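Local coordinates for WbbM protein (Klebsiella pneumoniae, PDB 6U4B) that acts as a bifunctional glycosyltransferase in O-antigen polymerisation, joining a DUF4422 region to a magnesium-binding, family 8-type glycosyltransferase region in a trimeric assembly, at residues G210-M215 with I257-F262; V224-W229 with N263-K268. One frame throughout, in Å; residues are numbered along the deposited sequence.

Contact 1: G210-M215 with I257-F262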
loop_
_atom_site.group_PDB
_atom_site.type_symbol
_atom_site.label_atom_id
_atom_site.label_comp_id
_atom_site.label_asym_id
_atom_site.label_seq_id
_atom_site.Cartn_x
_atom_site.Cartn_y
_atom_site.Cartn_z
ATOM N N GLY A 210 -11.786 59.887 -18.067
ATOM C CA GLY A 210 -12.377 59.129 -16.983
ATOM C C GLY A 210 -11.299 58.484 -16.145
ATOM O O GLY A 210 -10.107 58.533 -16.465
ATOM N N TYR A 211 -11.744 57.871 -15.052
ATOM C CA TYR A 211 -10.843 57.214 -14.109
ATOM C C TYR A 211 -10.647 55.771 -14.556
ATOM O O TYR A 211 -11.472 54.900 -14.270
ATOM C CB TYR A 211 -11.398 57.289 -12.693
ATOM C CG TYR A 211 -11.709 58.694 -12.229
ATOM C CD1 TYR A 211 -13.013 59.170 -12.220
ATOM C CD2 TYR A 211 -10.698 59.544 -11.798
ATOM C CE1 TYR A 211 -13.303 60.452 -11.794
ATOM C CE2 TYR A 211 -10.977 60.828 -11.368
ATOM C CZ TYR A 211 -12.281 61.277 -11.370
ATOM O OH TYR A 211 -12.565 62.556 -10.944
ATOM N N TYR A 212 -9.547 55.517 -15.269
ATOM C CA TYR A 212 -9.217 54.170 -15.734
ATOM C C TYR A 212 -8.345 53.507 -14.673
ATOM O O TYR A 212 -7.116 53.442 -14.767
ATOM C CB TYR A 212 -8.546 54.224 -17.099
ATOM C CG TYR A 212 -9.540 54.481 -18.205
ATOM C CD1 TYR A 212 -9.952 55.773 -18.512
ATOM C CD2 TYR A 212 -10.095 53.428 -18.920
ATOM C CE1 TYR A 212 -10.876 56.008 -19.513
ATOM C CE2 TYR A 212 -11.017 53.653 -19.921
ATOM C CZ TYR A 212 -11.405 54.944 -20.214
ATOM O OH TYR A 212 -12.323 55.168 -21.212
ATOM N N THR A 213 -9.013 53.005 -13.639
ATOM C CA THR A 213 -8.336 52.526 -12.446
ATOM C C THR A 213 -9.304 51.678 -11.637
ATOM O O THR A 213 -10.524 51.740 -11.824
ATOM C CB THR A 213 -7.822 53.692 -11.596
ATOM O OG1 THR A 213 -7.019 53.193 -10.520
ATOM C CG2 THR A 213 -8.996 54.479 -11.022
ATOM N N ASN A 214 -8.733 50.870 -10.745
ATOM C CA ASN A 214 -9.465 50.236 -9.655
ATOM C C ASN A 214 -8.881 50.651 -8.310
ATOM O O ASN A 214 -9.090 49.973 -7.300
ATOM C CB ASN A 214 -9.454 48.715 -9.810
ATOM C CG ASN A 214 -8.088 48.182 -10.188
ATOM O OD1 ASN A 214 -7.289 48.879 -10.813
ATOM N ND2 ASN A 214 -7.810 46.943 -9.814
ATOM N N MET A 215 -8.142 51.755 -8.294
ATOM C CA MET A 215 -7.455 52.245 -7.110
ATOM C C MET A 215 -8.222 53.449 -6.575
ATOM O O MET A 215 -8.336 54.471 -7.261
ATOM C CB MET A 215 -6.014 52.615 -7.457
ATOM C CG MET A 215 -5.099 52.854 -6.275
ATOM S SD MET A 215 -3.365 52.747 -6.762
ATOM C CE MET A 215 -3.282 54.016 -8.024
ATOM N N ILE A 257 -14.271 45.840 -17.718
ATOM C CA ILE A 257 -15.604 46.431 -17.778
ATOM C C ILE A 257 -15.909 47.190 -16.492
ATOM O O ILE A 257 -16.510 48.271 -16.518
ATOM C CB ILE A 257 -16.652 45.340 -18.070
ATOM C CG1 ILE A 257 -16.566 44.910 -19.536
ATOM C CG2 ILE A 257 -18.053 45.828 -17.735
ATOM C CD1 ILE A 257 -17.546 43.819 -19.923
ATOM N N ALA A 258 -15.477 46.650 -15.350
ATOM C CA ALA A 258 -15.702 47.307 -14.068
ATOM C C ALA A 258 -15.033 48.673 -13.988
ATOM O O ALA A 258 -15.486 49.523 -13.212
ATOM C CB ALA A 258 -15.202 46.420 -12.927
ATOM N N GLU A 259 -13.960 48.898 -14.752
ATOM C CA GLU A 259 -13.346 50.223 -14.774
ATOM C C GLU A 259 -14.296 51.257 -15.365
ATOM O O GLU A 259 -14.314 52.418 -14.936
ATOM C CB GLU A 259 -12.044 50.189 -15.571
ATOM C CG GLU A 259 -10.924 49.398 -14.930
ATOM C CD GLU A 259 -9.641 49.482 -15.733
ATOM O OE1 GLU A 259 -8.927 48.462 -15.827
ATOM O OE2 GLU A 259 -9.358 50.566 -16.286
ATOM N N ARG A 260 -15.088 50.854 -16.360
ATOM C CA ARG A 260 -16.067 51.757 -16.957
ATOM C C ARG A 260 -17.275 51.932 -16.049
ATOM O O ARG A 260 -17.788 53.047 -15.906
ATOM C CB ARG A 260 -16.511 51.239 -18.329
ATOM C CG ARG A 260 -15.519 51.484 -19.457
ATOM C CD ARG A 260 -14.343 50.518 -19.422
ATOM N NE ARG A 260 -13.387 50.798 -20.485
ATOM C CZ ARG A 260 -12.230 50.164 -20.631
ATOM N NH1 ARG A 260 -11.885 49.208 -19.778
ATOM N NH2 ARG A 260 -11.419 50.487 -21.628
ATOM N N LEU A 261 -17.741 50.842 -15.432
ATOM C CA LEU A 261 -18.876 50.936 -14.519
ATOM C C LEU A 261 -18.554 51.830 -13.330
ATOM O O LEU A 261 -19.429 52.546 -12.825
ATOM C CB LEU A 261 -19.286 49.540 -14.051
ATOM C CG LEU A 261 -19.799 48.590 -15.135
ATOM C CD1 LEU A 261 -20.037 47.195 -14.566
ATOM C CD2 LEU A 261 -21.071 49.139 -15.766
ATOM N N PHE A 262 -17.301 51.794 -12.870
ATOM C CA PHE A 262 -16.852 52.681 -11.801
ATOM C C PHE A 262 -17.127 54.140 -12.150
ATOM O O PHE A 262 -17.635 54.909 -11.323
ATOM C CB PHE A 262 -15.362 52.439 -11.548
ATOM C CG PHE A 262 -14.807 53.173 -10.357
ATOM C CD1 PHE A 262 -15.387 53.044 -9.107
ATOM C CD2 PHE A 262 -13.676 53.964 -10.484
ATOM C CE1 PHE A 262 -14.866 53.711 -8.012
ATOM C CE2 PHE A 262 -13.150 54.633 -9.395
ATOM C CZ PHE A 262 -13.747 54.505 -8.158
HETATM O O HOH W 1 -13.151 52.985 -22.202
HETATM O O HOH W 2 -12.726 49.482 -11.297
#

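Contact 2: V224-W229 with N263-K268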
loop_
_atom_site.group_PDB
_atom_site.type_symbol
_atom_site.label_atom_id
_atom_site.label_comp_id
_atom_site.label_asym_id
_atom_site.label_seq_id
_atom_site.Cartn_x
_atom_site.Cartn_y
_atom_site.Cartn_z
ATOM N N VAL A 224 -20.224 50.318 0.296
ATOM C CA VAL A 224 -21.227 49.257 0.328
ATOM C C VAL A 224 -22.225 49.424 -0.810
ATOM O O VAL A 224 -22.574 48.454 -1.495
ATOM C CB VAL A 224 -21.932 49.225 1.697
ATOM C CG1 VAL A 224 -23.199 48.382 1.626
ATOM C CG2 VAL A 224 -20.999 48.677 2.753
ATOM N N ASP A 225 -22.701 50.652 -1.032
ATOM C CA ASP A 225 -23.663 50.894 -2.101
ATOM C C ASP A 225 -23.063 50.570 -3.464
ATOM O O ASP A 225 -23.701 49.914 -4.298
ATOM C CB ASP A 225 -24.146 52.342 -2.056
ATOM C CG ASP A 225 -25.196 52.635 -3.108
ATOM O OD1 ASP A 225 -26.368 52.258 -2.899
ATOM O OD2 ASP A 225 -24.848 53.233 -4.150
ATOM N N TYR A 226 -21.831 51.023 -3.706
ATOM C CA TYR A 226 -21.171 50.722 -4.973
ATOM C C TYR A 226 -20.933 49.224 -5.131
ATOM O O TYR A 226 -21.041 48.684 -6.239
ATOM C CB TYR A 226 -19.855 51.496 -5.069
ATOM C CG TYR A 226 -19.005 51.127 -6.263
ATOM C CD1 TYR A 226 -17.702 50.675 -6.096
ATOM C CD2 TYR A 226 -19.508 51.222 -7.555
ATOM C CE1 TYR A 226 -16.917 50.333 -7.185
ATOM C CE2 TYR A 226 -18.734 50.882 -8.651
ATOM C CZ TYR A 226 -17.439 50.437 -8.459
ATOM O OH TYR A 226 -16.663 50.096 -9.544
ATOM N N SER A 227 -20.617 48.533 -4.032
ATOM C CA SER A 227 -20.383 47.094 -4.100
ATOM C C SER A 227 -21.653 46.348 -4.494
ATOM O O SER A 227 -21.636 45.512 -5.406
ATOM C CB SER A 227 -19.853 46.582 -2.759
ATOM O OG SER A 227 -18.634 47.219 -2.416
ATOM N N GLU A 228 -22.765 46.634 -3.812
ATOM C CA GLU A 228 -24.030 45.989 -4.157
ATOM C C GLU A 228 -24.423 46.295 -5.595
ATOM O O GLU A 228 -24.934 45.424 -6.307
ATOM C CB GLU A 228 -25.129 46.438 -3.193
ATOM C CG GLU A 228 -24.955 45.949 -1.765
ATOM C CD GLU A 228 -25.924 46.611 -0.803
ATOM O OE1 GLU A 228 -26.542 47.628 -1.184
ATOM O OE2 GLU A 228 -26.069 46.116 0.335
ATOM N N TRP A 229 -24.174 47.527 -6.040
ATOM C CA TRP A 229 -24.521 47.922 -7.400
ATOM C C TRP A 229 -23.615 47.242 -8.419
ATOM O O TRP A 229 -24.096 46.659 -9.399
ATOM C CB TRP A 229 -24.438 49.446 -7.520
ATOM C CG TRP A 229 -24.703 50.000 -8.889
ATOM C CD1 TRP A 229 -25.915 50.341 -9.417
ATOM C CD2 TRP A 229 -23.728 50.308 -9.892
ATOM N NE1 TRP A 229 -25.757 50.829 -10.691
ATOM C CE2 TRP A 229 -24.423 50.821 -11.006
ATOM C CE3 TRP A 229 -22.334 50.194 -9.960
ATOM C CZ2 TRP A 229 -23.773 51.220 -12.174
ATOM C CZ3 TRP A 229 -21.692 50.588 -11.119
ATOM C CH2 TRP A 229 -22.410 51.095 -12.211
ATOM N N ASN A 263 -16.813 54.534 -13.386
ATOM C CA ASN A 263 -17.061 55.904 -13.826
ATOM C C ASN A 263 -18.552 56.194 -13.939
ATOM O O ASN A 263 -19.011 57.268 -13.532
ATOM C CB ASN A 263 -16.370 56.154 -15.164
ATOM C CG ASN A 263 -14.867 56.267 -15.032
ATOM O OD1 ASN A 263 -14.329 57.365 -14.874
ATOM N ND2 ASN A 263 -14.177 55.135 -15.096
ATOM N N ILE A 264 -19.320 55.260 -14.508
ATOM C CA ILE A 264 -20.763 55.451 -14.630
ATOM C C ILE A 264 -21.388 55.660 -13.257
ATOM O O ILE A 264 -22.272 56.510 -13.082
ATOM C CB ILE A 264 -21.394 54.256 -15.369
ATOM C CG1 ILE A 264 -20.896 54.203 -16.818
ATOM C CG2 ILE A 264 -22.912 54.325 -15.314
ATOM C CD1 ILE A 264 -21.312 52.953 -17.563
ATOM N N TYR A 265 -20.922 54.907 -12.258
ATOM C CA TYR A 265 -21.464 55.033 -10.910
ATOM C C TYR A 265 -21.124 56.386 -10.293
ATOM O O TYR A 265 -21.982 57.020 -9.671
ATOM C CB TYR A 265 -20.944 53.895 -10.031
ATOM C CG TYR A 265 -21.374 53.988 -8.585
ATOM C CD1 TYR A 265 -22.610 53.503 -8.174
ATOM C CD2 TYR A 265 -20.545 54.558 -7.629
ATOM C CE1 TYR A 265 -23.007 53.588 -6.852
ATOM C CE2 TYR A 265 -20.933 54.648 -6.306
ATOM C CZ TYR A 265 -22.163 54.162 -5.923
ATOM O OH TYR A 265 -22.547 54.250 -4.604
ATOM N N ILE A 266 -19.877 56.838 -10.449
ATOM C CA ILE A 266 -19.472 58.116 -9.871
ATOM C C ILE A 266 -20.219 59.267 -10.530
ATOM O O ILE A 266 -20.693 60.185 -9.851
ATOM C CB ILE A 266 -17.947 58.295 -9.983
ATOM C CG1 ILE A 266 -17.221 57.331 -9.046
ATOM C CG2 ILE A 266 -17.547 59.736 -9.681
ATOM C CD1 ILE A 266 -15.716 57.434 -9.113
ATOM N N ILE A 267 -20.343 59.234 -11.860
ATOM C CA ILE A 267 -21.021 60.312 -12.576
ATOM C C ILE A 267 -22.471 60.420 -12.125
ATOM O O ILE A 267 -23.015 61.523 -11.991
ATOM C CB ILE A 267 -20.904 60.088 -14.096
ATOM C CG1 ILE A 267 -19.459 60.306 -14.552
ATOM C CG2 ILE A 267 -21.858 61.002 -14.859
ATOM C CD1 ILE A 267 -19.223 59.976 -16.004
ATOM N N LYS A 268 -23.113 59.281 -11.862
ATOM C CA LYS A 268 -24.483 59.294 -11.359
ATOM C C LYS A 268 -24.566 59.962 -9.991
ATOM O O LYS A 268 -25.514 60.707 -9.712
ATOM C CB LYS A 268 -25.021 57.864 -11.299
ATOM C CG LYS A 268 -26.282 57.681 -10.472
ATOM C CD LYS A 268 -27.482 58.344 -11.115
ATOM C CE LYS A 268 -28.771 57.836 -10.493
ATOM N NZ LYS A 268 -28.695 57.818 -9.006
#

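Contact 1: G210-M215 with I257-F262
Van der Waals contact and two bridging waters join the loop linking strands 209-210 and 216-219 to helix 253-272, in a buried part of the DUF4422 region; no direct hydrogen bond crosses between 210-215 and 257-262. Y212 and E259 mark the closest backbone approach, their CA atoms 5.8 Å apart. Here the carboxylate of E259 reaches the loop backbone: its chain runs extended beyond CG, chi2 -176°, and brings OE2 to 3.5 Å from Y212 C. The Y212 ring and this carboxylate stand nearly perpendicular, with planes 81° apart. Farther out along the same CD2/CE2 side of the Y212 ring, R260, bent at chi2, brings NH2 to 3.6 Å from Y212 CE2. The ring and guanidinium planes are 89° apart, so the ring presents its edge to one face of the guanidinium and no stack forms. Water 1 lies near both planes, donating to Y212 OH at 2.5 Å and accepting from R260 NE at 2.8 Å; N168 also bonds the hydroxyl, and R260 NH1 is held by H256 O. Farther along, F262 CD2 approaches T213 O at 4.1 Å, while water 2 donates to T213 O and, weakly, to A258 O. The loop keeps its own shape through an inverse gamma turn centred on Y212 and an ST turn in which M215 N donates to T213 OG1 at 2.9 Å. The polar link across this interface is therefore water-mediated, with the tyrosine hydroxyl and the arginine NE satisfied through one shared solvent molecule.

Contact 2: V224-W229 with N263-K268
Y265 OH donates to D225 OD2 at 2.6 Å, a short bond that ties helix 253-272 to helix 220-240. OD2 accepts with its anti lone pair, directed away from the other carboxylate oxygen, and lies at the edge of the Y265 ring, close to its plane; ring and carboxylate planes differ by 38°. Y265 reaches the facing helix because chi1 turns its CG away from the backbone N, laying one side of the ring against Y226 and W229. Y226 CB sits over the face of that ring, 3.9 Å from its centroid, a CH-pi contact, and Y226 CD2 comes to 3.5 Å from Y265 CG. The two tyrosine rings remain oblique, their planes at 44°. W229 meets that side obliquely, and Y265 CB lies over the face of the indole six-membered ring, 4.0 Å from the centroid, a second CH-pi contact. I264 CG2 adds a looser touch to W229 CZ2 at 4.5 Å, and Y197 stacks on the indole from outside the two segments. With helix axes 11.3 Å apart at closest approach and N-to-C directions 132° apart, this is an aromatic cluster between steeply crossed helices, finished at the exposed aspartate by a tyrosine-carboxylate bond.

How the contacts relate
Contacts 1 and 2 lie with centres about 11 Å apart on helix 253-272, using its successive portions 257-262 and 263-268. Their segments alternate along the chain: loop 210-215, helix segment 224-229, then the two portions of the shared helix. The contacts also touch directly. N263 OD1 probably accepts a hydrogen bond from Y211 N, 2.6 Å away, and F262 packs against Y226, with CD1 of the phenylalanine 3.2 Å from the tyrosine OH. One helix thus connects the loop between two strands of the DUF4422 region's mixed sheet to helix 220-240, away from the magnesium site of D406, D408 and H560.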